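Long-range contacts in fructose-1,6-bisphosphatase/inositol-1-monophosphatase (Thermotoga maritima, PDB 2P3N), which removes phosphate from inositol 1-phosphate, fructose 1,6-bisphosphate and several other phosphate esters as a magnesium-dependent homotetramer: residues D2-S7 against V106-V111; K9-V14 against R47-E52; H16-H21 against T39-E44; F94-A99 against H112-N117; V189-T194 against I232-L237. All blocks are in the same frame, centred on the assembly; numbering follows the deposited sequence.

Contacts 1, 2 and 3 follow one another down helix 2-21. Its first turns lie on strand 105-113 (contact 1), and the rest pairs with helix 40-56 (contacts 2 and 3, centres 11 Å apart). Contact 4 joins strand 95-102 to strand 105-113 in the sheet beneath and meets contact 2 where Ile49 and Leu11 touch Ile96. Contact 3 reaches this sheet where Leu18 packs on Ile96 and Phe94. The magnesium ion, held by Glu65, Asp79 and Ile81, lies about 8 Å from the side chain of Ser95 and about 9 Å from that of Leu18. Contact 5 lies in the second sheet, across the chain's centre from contacts 2, 3 and 4.

Contact 1: residues D2-S7 against V106-V111; sequences DRLDFS and VKLGVV
Leu108 reaches up from strand 105-113 against the first turns of helix 2-21, its CG anti to the backbone N (chi1 179°). The CD1 methyl does most of the touching: it lies 3.2 Å from Leu4 N and 3.4 Å from Arg3 CB, so it presses on helix backbone as much as on side chains. Leu4 crosses Leu108 obliquely, with Leu4 CD1 4.1 Å from Leu108 CG. Two residues along the strand, Val110 CG1 meets Ser7 CB at 3.5 Å, a tight carbon pair. The hydroxyl of Ser7 is turned back to its own helix, where OG donates to Arg3 O at 2.7 Å from above the carbonyl plane; Arg3 O also accepts from Ser7 N. An alanine at Ser7 would lose the OG bond to Arg3 O and the contact with Leu108 CD2, and would probably leave the packing less snug. Further out, the extended chain of Arg3 leads away from the strand to a salt bridge with Glu60 and a cation-pi contact with Tyr100. Lys107 and Leu108 both face Tyr100 in a classic beta bulge. Helix laid on a beta sheet in this way belongs to the layered alpha/beta fold of the inositol monophosphatase family.

Contact 2: residues K9-V14 against R47-E52; sequences KLLRKV and RMIVDE
The two helical segments run roughly antiparallel, their axes 10.3 Å apart at closest approach and 153° between their directions. Leu10 and Val14, one turn apart, face helix 40-56, and Ile49 lies between them. Ile49 spreads three ways: CG2 touches Leu10 CD1 at 4.0 Å, CD1 reaches Leu11 CD2 at 4.1 Å, and CG1 lies 3.8 Å from Val14 CG2, the two side chains crossing at about a right angle. That same Val14 methyl also meets Met48 CG at 3.8 Å, the two side chains sliding past each other in opposite directions. At the other end Leu10 CD2 lies 4.0 Å from Glu52 CG, so the glutamate offers its aliphatic part to the leucine. The Glu52 chain bends at chi2 (-70°), its carboxylate in a long, weak ion pair with Lys55. An alanine at Leu10 would remove both methyls that touch Ile49 and Glu52 and would probably loosen the packing here. This antiparallel helix pair rests on the sheet of the inositol monophosphatase fold where Leu11, Val14 and Ile49 meet Ile96; Arg12 salt-bridges Glu133 of a neighbouring subunit. No hydrogen bond joins the two segments, so apolar side chains and the methylenes of Met48 and Glu52 hold them together.

Contact 3: residues H16-H21 against T39-E44; sequences HLLMIH and TEIDRE
Segments 16-21 and 39-44 run antiparallel, 166° apart in direction with axes 10.4 Å apart at closest approach. They form the connected end of an antiparallel helix pair, where helix 40-56 begins with a capping box made by Thr39 and Asp42. Asp42 OD2 takes two bonds there: Thr39 OG1 donates to its anti lone pair at 2.5 Å, and Thr39 N reaches it from above the carboxylate plane. Thr39 OG1 in turn accepts from Ile41 N. Asp42 OD1 bonds Thr84, a residue probably involved in substrate binding, which ties this helix start to the edge of the active site. Ile41 carries the contact between the helices. Ile41 and Leu18 slide past each other in opposite directions, CG2 of Ile41 3.5 Å from CD2 of Leu18, and Leu18 also packs on Ile81, a magnesium ligand. Leu17 crosses the extended Glu44 obliquely, its CD2 3.7 Å from Glu44 CG. Ile41 CG1 sits over one face of the His21 imidazole in a CH-pi contact, 4.0 Å from the ring centroid.

Contact 4: residues F94-A99 against H112-N117; sequences FSISLA and HAPALN
Backbone pairing makes the close part of this contact. Ile96 and His112 face each other as an antiparallel hydrogen-bonded pair: His112 N donates in the carbonyl plane to Ile96 O at 3.0 Å and 160°, and Ile96 N returns a bond to His112 O. Next to this pair the chains come nearer still, with Ser95 CA and Ala113 CA 4.0 Å apart. Here CA-H...O contacts replace ordinary bonds, Ala113 CA lying 3.3 Å from Phe94 O. Strands 95-102 and 105-113 form a beta hairpin in the larger sheet of the inositol monophosphatase fold, and this is its open end, close to the metal site: Ser95 pairs through its backbone with Asp82, a probable substrate and metal ligand, and its OG bonds Ser176. Beyond the last strand pair, Pro114 turns the chain and the two segments part. The Phe94 ring, its CG in the crowded position between backbone N and carbonyl carbon (chi1 67°), reaches across to the turn; its CE1 lies 3.7 Å from Pro114 CG, and its CE2 4.0 Å from Ala115 CB. A water over the centre of one face of that ring bridges the backbones, donating to Phe94 O at 2.8 Å and accepting from Ala115 N at 2.7 Å. Further along, partly exposed Leu116 packs on Leu116 of another subunit.

Contact 5: residues V189-T194 against I232-L237; sequences VDFFVT and IFSNGL
Phe192 lies alongside Phe233, the two side chains pointing the same way from neighbouring strands. The ring planes differ by 26°, but the rings are displaced, centroids 5.8 Å apart, so little of one covers the other; Phe192 CD2 lies 3.6 Å from Phe233 CD1. Strands 191-195 and 230-234 are antiparallel neighbours in the five-stranded mixed sheet, the second sheet of the inositol monophosphatase fold. The two phenylalanines form a hydrogen-bonded pair: Phe233 N donates almost straight (177°) and in the carbonyl plane to Phe192 O; the same oxygen lies at the edge of the Phe233 ring, in its plane. On this face Phe192 packs on helix 177-185, near Ala177, a probable substrate-binding residue. Phe233 is covered by that helix and helix 199-211. The opposite face carries Phe191, Val193, Ile232 and Ser234 toward helix 239-253, with Val193 CG1 4.0 Å from Ile232 CG2. Where strand 191-195 begins and strand 230-234 ends, Asp190 O receives two weak bonds, from Asn235 N and from Ser234 OG at 3.3 Å. The Asp190 carboxylate turns to Val147 N and Ser138. Asn235 ND2 also bonds Ser138, while its OD1 closes an Asx turn by accepting from Leu237 N at 2.8 Å.

Contact 1: residues D2-S7 against V106-V111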
# COMPACT_ATOMS: atom_id res chain seq x y z
N ASP A 2 -10.00 16.89 18.05
CA ASP A 2 -8.65 16.84 18.59
C ASP A 2 -8.43 15.38 18.95
O ASP A 2 -7.48 14.75 18.49
CB ASP A 2 -8.57 17.74 19.83
CG ASP A 2 -7.18 17.79 20.45
OD1 ASP A 2 -6.22 18.04 19.69
OD2 ASP A 2 -7.05 17.59 21.68
N ARG A 3 -9.34 14.83 19.75
CA ARG A 3 -9.25 13.45 20.18
C ARG A 3 -9.24 12.45 19.04
O ARG A 3 -8.40 11.56 18.99
CB ARG A 3 -10.39 13.13 21.15
CG ARG A 3 -10.25 13.83 22.51
CD ARG A 3 -11.47 13.64 23.42
NE ARG A 3 -11.27 14.31 24.71
CZ ARG A 3 -10.79 13.73 25.80
NH1 ARG A 3 -10.48 12.44 25.79
NH2 ARG A 3 -10.60 14.44 26.90
N LEU A 4 -10.18 12.59 18.11
CA LEU A 4 -10.25 11.66 16.98
C LEU A 4 -8.97 11.69 16.15
O LEU A 4 -8.39 10.64 15.87
CB LEU A 4 -11.44 12.01 16.08
CG LEU A 4 -11.58 11.17 14.80
CD1 LEU A 4 -12.03 9.75 15.15
CD2 LEU A 4 -12.59 11.84 13.89
N ASP A 5 -8.54 12.88 15.76
CA ASP A 5 -7.34 13.07 14.95
C ASP A 5 -6.09 12.52 15.64
O ASP A 5 -5.21 11.91 15.00
CB ASP A 5 -7.16 14.56 14.65
CG ASP A 5 -6.15 14.82 13.55
OD1 ASP A 5 -5.23 15.65 13.75
OD2 ASP A 5 -6.29 14.20 12.48
N PHE A 6 -6.02 12.76 16.94
CA PHE A 6 -4.92 12.32 17.80
C PHE A 6 -4.85 10.80 17.78
O PHE A 6 -3.79 10.21 17.68
CB PHE A 6 -5.19 12.81 19.23
CG PHE A 6 -4.37 12.13 20.29
CD1 PHE A 6 -3.11 12.61 20.63
CD2 PHE A 6 -4.87 11.01 20.95
CE1 PHE A 6 -2.35 11.97 21.63
CE2 PHE A 6 -4.13 10.37 21.96
CZ PHE A 6 -2.87 10.85 22.30
N SER A 7 -6.02 10.19 17.89
CA SER A 7 -6.16 8.75 17.91
C SER A 7 -5.75 8.12 16.59
O SER A 7 -5.05 7.11 16.55
CB SER A 7 -7.61 8.38 18.24
OG SER A 7 -7.99 8.93 19.50
N VAL A 106 -19.31 5.49 24.88
CA VAL A 106 -18.31 5.54 23.82
C VAL A 106 -18.57 6.79 22.97
O VAL A 106 -19.60 6.89 22.30
CB VAL A 106 -18.37 4.28 22.93
CG1 VAL A 106 -17.25 4.31 21.91
CG2 VAL A 106 -18.25 3.04 23.79
N LYS A 107 -17.63 7.73 23.01
CA LYS A 107 -17.74 8.98 22.26
C LYS A 107 -16.89 8.98 21.00
O LYS A 107 -17.10 9.78 20.09
CB LYS A 107 -17.31 10.17 23.14
CG LYS A 107 -18.14 10.34 24.41
CD LYS A 107 -19.64 10.38 24.08
CE LYS A 107 -20.49 10.28 25.35
NZ LYS A 107 -21.96 10.25 25.06
N LEU A 108 -15.93 8.06 20.94
CA LEU A 108 -15.01 7.99 19.82
C LEU A 108 -14.43 6.59 19.70
O LEU A 108 -14.20 5.91 20.69
CB LEU A 108 -13.89 9.01 20.07
CG LEU A 108 -12.69 9.26 19.17
CD1 LEU A 108 -11.90 10.42 19.77
CD2 LEU A 108 -11.80 8.03 19.04
N GLY A 109 -14.19 6.16 18.46
CA GLY A 109 -13.63 4.84 18.24
C GLY A 109 -12.74 4.82 17.01
O GLY A 109 -13.03 5.46 16.01
N VAL A 110 -11.63 4.11 17.09
CA VAL A 110 -10.74 4.01 15.94
C VAL A 110 -10.08 2.64 15.94
O VAL A 110 -9.64 2.15 16.98
CB VAL A 110 -9.69 5.15 15.93
CG1 VAL A 110 -9.17 5.39 17.32
CG2 VAL A 110 -8.55 4.80 14.99
N VAL A 111 -10.08 2.00 14.77
CA VAL A 111 -9.48 0.68 14.60
C VAL A 111 -8.49 0.82 13.44
O VAL A 111 -8.84 1.32 12.37
CB VAL A 111 -10.54 -0.41 14.24
CG1 VAL A 111 -9.88 -1.76 14.05
CG2 VAL A 111 -11.58 -0.50 15.32

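Contact 2: residues K9-V14 against R47-E52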
# COMPACT_ATOMS: atom_id res chain seq x y z
N LYS A 9 -3.77 9.40 14.19
CA LYS A 9 -2.34 9.54 13.98
C LYS A 9 -1.50 8.69 14.92
O LYS A 9 -0.42 8.25 14.55
CB LYS A 9 -1.95 11.01 14.12
CG LYS A 9 -2.72 11.87 13.15
CD LYS A 9 -2.25 13.30 13.12
CE LYS A 9 -3.00 14.04 12.05
NZ LYS A 9 -2.75 15.50 12.10
N LEU A 10 -2.01 8.44 16.12
CA LEU A 10 -1.30 7.64 17.12
C LEU A 10 -1.30 6.18 16.71
O LEU A 10 -0.27 5.53 16.71
CB LEU A 10 -1.99 7.75 18.48
CG LEU A 10 -1.21 7.95 19.77
CD1 LEU A 10 -2.11 7.51 20.91
CD2 LEU A 10 0.09 7.16 19.79
N LEU A 11 -2.47 5.67 16.37
CA LEU A 11 -2.55 4.27 15.97
C LEU A 11 -1.83 4.04 14.65
O LEU A 11 -1.31 2.95 14.42
CB LEU A 11 -4.01 3.81 15.86
CG LEU A 11 -4.86 3.84 17.13
CD1 LEU A 11 -5.69 2.58 17.15
CD2 LEU A 11 -4.00 3.93 18.38
N ARG A 12 -1.81 5.05 13.79
CA ARG A 12 -1.14 4.92 12.51
C ARG A 12 0.36 4.88 12.70
O ARG A 12 1.06 4.19 11.96
CB ARG A 12 -1.54 6.06 11.57
CG ARG A 12 -2.82 5.77 10.80
CD ARG A 12 -3.28 6.93 9.96
NE ARG A 12 -4.41 6.54 9.12
CZ ARG A 12 -5.05 7.35 8.28
NH1 ARG A 12 -4.69 8.62 8.15
NH2 ARG A 12 -6.06 6.88 7.56
N LYS A 13 0.86 5.58 13.71
CA LYS A 13 2.29 5.61 14.00
C LYS A 13 2.70 4.29 14.67
O LYS A 13 3.66 3.63 14.25
CB LYS A 13 2.60 6.79 14.92
CG LYS A 13 4.08 7.03 15.18
CD LYS A 13 4.25 7.92 16.41
CE LYS A 13 5.70 8.34 16.66
NZ LYS A 13 6.19 9.37 15.69
N VAL A 14 1.97 3.91 15.70
CA VAL A 14 2.26 2.67 16.41
C VAL A 14 2.13 1.48 15.46
O VAL A 14 2.86 0.50 15.57
CB VAL A 14 1.31 2.50 17.61
CG1 VAL A 14 1.64 1.23 18.36
CG2 VAL A 14 1.42 3.71 18.53
N ARG A 47 2.62 0.56 25.62
CA ARG A 47 3.38 1.60 26.32
C ARG A 47 3.41 2.82 25.42
O ARG A 47 3.13 3.94 25.86
CB ARG A 47 4.83 1.16 26.59
CG ARG A 47 4.99 0.02 27.57
CD ARG A 47 6.44 -0.13 28.00
NE ARG A 47 6.72 -1.41 28.65
CZ ARG A 47 6.86 -2.56 28.01
NH1 ARG A 47 6.75 -2.61 26.69
NH2 ARG A 47 7.11 -3.68 28.69
N MET A 48 3.74 2.58 24.16
CA MET A 48 3.80 3.66 23.19
C MET A 48 2.50 4.47 23.22
O MET A 48 2.52 5.70 23.30
CB MET A 48 4.07 3.08 21.80
CG MET A 48 4.47 4.14 20.78
SD MET A 48 5.39 3.52 19.35
CE MET A 48 7.10 3.84 19.85
N ILE A 49 1.37 3.77 23.19
CA ILE A 49 0.06 4.42 23.19
C ILE A 49 -0.26 5.11 24.53
O ILE A 49 -0.49 6.32 24.58
CB ILE A 49 -1.08 3.41 22.86
CG1 ILE A 49 -0.88 2.83 21.45
CG2 ILE A 49 -2.44 4.10 22.94
CD1 ILE A 49 -1.85 1.69 21.12
N VAL A 50 -0.27 4.32 25.60
CA VAL A 50 -0.57 4.80 26.95
C VAL A 50 0.22 6.03 27.34
O VAL A 50 -0.29 6.91 28.03
CB VAL A 50 -0.29 3.72 27.98
CG1 VAL A 50 -0.28 4.34 29.38
CG2 VAL A 50 -1.33 2.61 27.88
N ASP A 51 1.48 6.06 26.92
CA ASP A 51 2.35 7.18 27.22
C ASP A 51 1.91 8.48 26.55
O ASP A 51 2.02 9.55 27.15
CB ASP A 51 3.77 6.86 26.79
CG ASP A 51 4.48 5.96 27.76
OD1 ASP A 51 3.80 5.42 28.66
OD2 ASP A 51 5.71 5.80 27.63
N GLU A 52 1.43 8.39 25.31
CA GLU A 52 0.99 9.59 24.60
C GLU A 52 -0.32 10.10 25.17
O GLU A 52 -0.54 11.32 25.24
CB GLU A 52 0.83 9.32 23.11
CG GLU A 52 2.12 9.45 22.31
CD GLU A 52 2.60 10.88 22.20
OE1 GLU A 52 2.03 11.65 21.40
OE2 GLU A 52 3.55 11.23 22.94

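Contact 3: residues H16-H21 against T39-E44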
# COMPACT_ATOMS: atom_id res chain seq x y z
N HIS A 16 3.18 1.04 12.70
CA HIS A 16 4.46 0.76 12.06
C HIS A 16 5.42 -0.03 12.94
O HIS A 16 6.23 -0.80 12.43
CB HIS A 16 5.11 2.07 11.63
CG HIS A 16 4.39 2.76 10.52
ND1 HIS A 16 4.27 2.22 9.26
CD2 HIS A 16 3.72 3.94 10.49
CE1 HIS A 16 3.56 3.03 8.50
NE2 HIS A 16 3.21 4.08 9.22
N LEU A 17 5.33 0.17 14.25
CA LEU A 17 6.19 -0.56 15.16
C LEU A 17 5.77 -2.01 15.11
O LEU A 17 6.61 -2.90 15.21
CB LEU A 17 6.02 -0.04 16.58
CG LEU A 17 6.52 -1.03 17.63
CD1 LEU A 17 8.02 -1.10 17.58
CD2 LEU A 17 6.04 -0.61 19.00
N LEU A 18 4.47 -2.25 14.95
CA LEU A 18 3.95 -3.61 14.88
C LEU A 18 4.39 -4.30 13.60
O LEU A 18 4.61 -5.51 13.59
CB LEU A 18 2.42 -3.62 14.94
CG LEU A 18 1.73 -3.20 16.25
CD1 LEU A 18 0.24 -3.36 16.11
CD2 LEU A 18 2.23 -4.05 17.39
N MET A 19 4.53 -3.52 12.53
CA MET A 19 4.94 -4.07 11.25
C MET A 19 6.37 -4.58 11.29
O MET A 19 6.73 -5.51 10.56
CB MET A 19 4.78 -3.02 10.16
CG MET A 19 3.33 -2.76 9.80
SD MET A 19 2.46 -4.21 9.20
CE MET A 19 2.97 -4.19 7.50
N ILE A 20 7.18 -3.97 12.14
CA ILE A 20 8.56 -4.39 12.29
C ILE A 20 8.60 -5.85 12.73
O ILE A 20 9.39 -6.65 12.23
CB ILE A 20 9.28 -3.55 13.37
CG1 ILE A 20 9.48 -2.12 12.87
CG2 ILE A 20 10.60 -4.20 13.74
CD1 ILE A 20 10.29 -1.24 13.77
N HIS A 21 7.70 -6.20 13.65
CA HIS A 21 7.66 -7.52 14.23
C HIS A 21 6.60 -8.49 13.72
O HIS A 21 6.54 -9.64 14.17
CB HIS A 21 7.51 -7.36 15.74
CG HIS A 21 8.54 -6.46 16.34
ND1 HIS A 21 9.83 -6.87 16.60
CD2 HIS A 21 8.49 -5.15 16.69
CE1 HIS A 21 10.53 -5.85 17.06
NE2 HIS A 21 9.74 -4.80 17.12
N THR A 39 2.48 -11.04 23.68
CA THR A 39 3.89 -10.94 23.37
C THR A 39 4.46 -9.66 23.96
O THR A 39 3.73 -8.87 24.55
CB THR A 39 4.13 -10.94 21.83
OG1 THR A 39 3.73 -9.68 21.26
CG2 THR A 39 3.34 -12.05 21.18
N GLU A 40 5.76 -9.49 23.82
CA GLU A 40 6.43 -8.30 24.32
C GLU A 40 6.09 -7.09 23.45
O GLU A 40 6.23 -5.94 23.88
CB GLU A 40 7.95 -8.52 24.34
CG GLU A 40 8.74 -7.39 25.01
CD GLU A 40 8.42 -7.25 26.50
OE1 GLU A 40 8.73 -6.19 27.09
OE2 GLU A 40 7.87 -8.21 27.08
N ILE A 41 5.63 -7.35 22.22
CA ILE A 41 5.27 -6.25 21.33
C ILE A 41 3.87 -5.72 21.67
O ILE A 41 3.57 -4.56 21.42
CB ILE A 41 5.34 -6.67 19.85
CG1 ILE A 41 6.75 -7.13 19.51
CG2 ILE A 41 5.04 -5.48 18.96
CD1 ILE A 41 7.21 -8.33 20.26
N ASP A 42 3.03 -6.58 22.25
CA ASP A 42 1.69 -6.16 22.67
C ASP A 42 1.93 -5.05 23.71
O ASP A 42 1.30 -3.98 23.67
CB ASP A 42 0.93 -7.31 23.35
CG ASP A 42 0.49 -8.40 22.37
OD1 ASP A 42 -0.73 -8.51 22.09
OD2 ASP A 42 1.35 -9.16 21.87
N ARG A 43 2.86 -5.32 24.63
CA ARG A 43 3.21 -4.39 25.71
C ARG A 43 3.93 -3.13 25.24
O ARG A 43 3.66 -2.04 25.71
CB ARG A 43 4.12 -5.07 26.73
CG ARG A 43 3.54 -6.27 27.43
CD ARG A 43 4.55 -6.78 28.46
NE ARG A 43 4.13 -8.03 29.09
CZ ARG A 43 4.20 -9.22 28.50
NH1 ARG A 43 4.68 -9.32 27.27
NH2 ARG A 43 3.78 -10.30 29.14
N GLU A 44 4.88 -3.31 24.34
CA GLU A 44 5.63 -2.19 23.82
C GLU A 44 4.68 -1.26 23.07
O GLU A 44 4.79 -0.04 23.15
CB GLU A 44 6.73 -2.73 22.91
CG GLU A 44 7.53 -1.70 22.17
CD GLU A 44 8.74 -2.30 21.50
OE1 GLU A 44 8.67 -3.48 21.07
OE2 GLU A 44 9.77 -1.60 21.39

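Contact 4: residues F94-A99 against H112-N117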
# COMPACT_ATOMS: atom_id res chain seq x y z
N PHE A 94 -5.00 -8.14 11.91
CA PHE A 94 -4.79 -7.72 13.28
C PHE A 94 -4.91 -6.20 13.26
O PHE A 94 -4.74 -5.58 12.21
CB PHE A 94 -3.42 -8.19 13.79
CG PHE A 94 -2.26 -7.54 13.13
CD1 PHE A 94 -1.71 -6.37 13.64
CD2 PHE A 94 -1.69 -8.10 11.99
CE1 PHE A 94 -0.61 -5.76 13.04
CE2 PHE A 94 -0.58 -7.49 11.37
CZ PHE A 94 -0.05 -6.33 11.90
N SER A 95 -5.24 -5.61 14.40
CA SER A 95 -5.40 -4.17 14.47
C SER A 95 -5.13 -3.60 15.86
O SER A 95 -4.88 -4.34 16.82
CB SER A 95 -6.83 -3.81 14.06
OG SER A 95 -7.78 -4.56 14.79
N ILE A 96 -5.15 -2.28 15.94
CA ILE A 96 -4.95 -1.55 17.19
C ILE A 96 -6.26 -0.84 17.42
O ILE A 96 -6.81 -0.23 16.52
CB ILE A 96 -3.86 -0.48 17.09
CG1 ILE A 96 -2.57 -1.05 16.50
CG2 ILE A 96 -3.57 0.07 18.47
CD1 ILE A 96 -1.44 -0.00 16.42
N SER A 97 -6.78 -0.92 18.63
CA SER A 97 -8.05 -0.27 18.89
C SER A 97 -7.98 0.75 20.02
O SER A 97 -7.32 0.52 21.04
CB SER A 97 -9.11 -1.33 19.18
OG SER A 97 -10.41 -0.81 19.01
N LEU A 98 -8.65 1.88 19.81
CA LEU A 98 -8.70 2.97 20.78
C LEU A 98 -10.09 3.59 20.85
O LEU A 98 -10.53 4.23 19.89
CB LEU A 98 -7.69 4.07 20.44
CG LEU A 98 -7.60 5.18 21.49
CD1 LEU A 98 -7.10 4.58 22.81
CD2 LEU A 98 -6.64 6.27 21.04
N ALA A 99 -10.77 3.41 21.97
CA ALA A 99 -12.10 4.00 22.16
C ALA A 99 -12.01 4.98 23.31
O ALA A 99 -11.28 4.75 24.27
CB ALA A 99 -13.13 2.92 22.48
N HIS A 112 -7.25 0.39 13.65
CA HIS A 112 -6.25 0.50 12.59
C HIS A 112 -5.53 -0.82 12.30
O HIS A 112 -4.70 -1.27 13.08
CB HIS A 112 -5.23 1.59 12.94
CG HIS A 112 -4.12 1.71 11.94
ND1 HIS A 112 -4.34 2.06 10.62
CD2 HIS A 112 -2.79 1.50 12.05
CE1 HIS A 112 -3.20 2.05 9.97
NE2 HIS A 112 -2.24 1.72 10.81
N ALA A 113 -5.87 -1.43 11.16
CA ALA A 113 -5.24 -2.67 10.73
C ALA A 113 -4.03 -2.23 9.93
O ALA A 113 -4.14 -1.81 8.78
CB ALA A 113 -6.19 -3.46 9.85
N PRO A 114 -2.85 -2.32 10.55
CA PRO A 114 -1.56 -1.93 9.96
C PRO A 114 -1.17 -2.58 8.63
O PRO A 114 -0.87 -1.89 7.66
CB PRO A 114 -0.55 -2.26 11.07
CG PRO A 114 -1.40 -2.24 12.34
CD PRO A 114 -2.66 -2.91 11.89
N ALA A 115 -1.16 -3.91 8.59
CA ALA A 115 -0.78 -4.62 7.36
C ALA A 115 -1.74 -4.38 6.21
O ALA A 115 -1.41 -4.66 5.06
CB ALA A 115 -0.65 -6.13 7.63
N LEU A 116 -2.92 -3.86 6.51
CA LEU A 116 -3.90 -3.64 5.47
C LEU A 116 -4.03 -2.18 5.09
O LEU A 116 -4.61 -1.86 4.06
CB LEU A 116 -5.27 -4.16 5.91
CG LEU A 116 -5.45 -5.63 6.31
CD1 LEU A 116 -6.91 -5.88 6.65
CD2 LEU A 116 -5.01 -6.55 5.18
N ASN A 117 -3.49 -1.31 5.94
CA ASN A 117 -3.59 0.13 5.73
C ASN A 117 -5.06 0.56 5.74
O ASN A 117 -5.51 1.36 4.93
CB ASN A 117 -2.92 0.55 4.43
CG ASN A 117 -1.44 0.74 4.60
OD1 ASN A 117 -1.00 1.65 5.30
ND2 ASN A 117 -0.65 -0.12 3.96
O HOH W 1 -3.12 -5.27 9.91

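Contact 5: residues V189-T194 against I232-L237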
# COMPACT_ATOMS: atom_id res chain seq x y z
N VAL A 189 -19.17 -6.79 5.79
CA VAL A 189 -19.87 -7.97 6.29
C VAL A 189 -21.24 -7.53 6.71
O VAL A 189 -21.50 -6.34 6.87
CB VAL A 189 -19.20 -8.64 7.51
CG1 VAL A 189 -18.06 -9.52 7.04
CG2 VAL A 189 -18.75 -7.59 8.51
N ASP A 190 -22.13 -8.51 6.92
CA ASP A 190 -23.50 -8.20 7.29
C ASP A 190 -23.78 -8.23 8.78
O ASP A 190 -24.63 -7.50 9.27
CB ASP A 190 -24.43 -9.13 6.51
CG ASP A 190 -24.31 -8.93 5.00
OD1 ASP A 190 -24.63 -7.81 4.53
OD2 ASP A 190 -23.90 -9.87 4.29
N PHE A 191 -23.04 -9.06 9.50
CA PHE A 191 -23.21 -9.14 10.94
C PHE A 191 -22.03 -9.84 11.59
O PHE A 191 -21.38 -10.69 10.97
CB PHE A 191 -24.53 -9.83 11.29
CG PHE A 191 -24.67 -11.22 10.72
CD1 PHE A 191 -23.99 -12.29 11.29
CD2 PHE A 191 -25.47 -11.44 9.61
CE1 PHE A 191 -24.10 -13.58 10.75
CE2 PHE A 191 -25.60 -12.73 9.06
CZ PHE A 191 -24.91 -13.80 9.63
N PHE A 192 -21.77 -9.47 12.84
CA PHE A 192 -20.67 -10.04 13.61
C PHE A 192 -21.15 -10.33 15.04
O PHE A 192 -21.80 -9.48 15.67
CB PHE A 192 -19.48 -9.06 13.62
CG PHE A 192 -18.29 -9.52 14.44
CD1 PHE A 192 -17.72 -10.78 14.23
CD2 PHE A 192 -17.75 -8.70 15.42
CE1 PHE A 192 -16.63 -11.21 15.00
CE2 PHE A 192 -16.66 -9.12 16.19
CZ PHE A 192 -16.10 -10.37 15.98
N VAL A 193 -20.83 -11.52 15.53
CA VAL A 193 -21.24 -11.95 16.87
C VAL A 193 -20.06 -12.47 17.70
O VAL A 193 -19.29 -13.31 17.24
CB VAL A 193 -22.31 -13.05 16.77
CG1 VAL A 193 -23.55 -12.50 16.08
CG2 VAL A 193 -21.78 -14.23 15.98
N THR A 194 -19.94 -11.95 18.93
CA THR A 194 -18.86 -12.35 19.83
C THR A 194 -19.39 -12.93 21.14
O THR A 194 -20.57 -12.77 21.47
CB THR A 194 -17.92 -11.18 20.21
OG1 THR A 194 -18.66 -10.18 20.93
CG2 THR A 194 -17.31 -10.56 18.99
N ILE A 232 -23.69 -8.58 19.24
CA ILE A 232 -24.25 -8.84 17.93
C ILE A 232 -24.21 -7.56 17.12
O ILE A 232 -24.94 -6.61 17.41
CB ILE A 232 -25.72 -9.33 18.02
CG1 ILE A 232 -25.80 -10.61 18.86
CG2 ILE A 232 -26.28 -9.59 16.61
CD1 ILE A 232 -27.20 -11.15 19.06
N PHE A 233 -23.33 -7.52 16.12
CA PHE A 233 -23.20 -6.36 15.24
C PHE A 233 -23.92 -6.69 13.93
O PHE A 233 -23.75 -7.78 13.38
CB PHE A 233 -21.73 -6.05 14.93
CG PHE A 233 -20.90 -5.73 16.15
CD1 PHE A 233 -20.36 -6.75 16.92
CD2 PHE A 233 -20.65 -4.41 16.51
CE1 PHE A 233 -19.59 -6.46 18.04
CE2 PHE A 233 -19.88 -4.11 17.63
CZ PHE A 233 -19.35 -5.13 18.39
N SER A 234 -24.72 -5.76 13.44
CA SER A 234 -25.46 -6.02 12.21
C SER A 234 -25.84 -4.74 11.46
O SER A 234 -25.73 -3.64 12.00
CB SER A 234 -26.73 -6.81 12.55
OG SER A 234 -27.13 -7.67 11.49
N ASN A 235 -26.27 -4.90 10.21
CA ASN A 235 -26.70 -3.77 9.40
C ASN A 235 -28.08 -3.28 9.86
O ASN A 235 -28.62 -2.33 9.31
CB ASN A 235 -26.78 -4.16 7.92
CG ASN A 235 -27.50 -5.48 7.70
OD1 ASN A 235 -28.35 -5.88 8.51
ND2 ASN A 235 -27.19 -6.15 6.60
N GLY A 236 -28.63 -3.95 10.87
CA GLY A 236 -29.94 -3.58 11.38
C GLY A 236 -31.06 -4.02 10.44
O GLY A 236 -32.17 -3.51 10.53
N LEU A 237 -30.76 -4.95 9.54
CA LEU A 237 -31.74 -5.47 8.59
C LEU A 237 -32.14 -6.89 8.94
O LEU A 237 -33.33 -7.20 9.04
CB LEU A 237 -31.18 -5.44 7.16
CG LEU A 237 -31.29 -4.13 6.38
CD1 LEU A 237 -32.75 -3.87 6.08
CD2 LEU A 237 -30.70 -2.97 7.17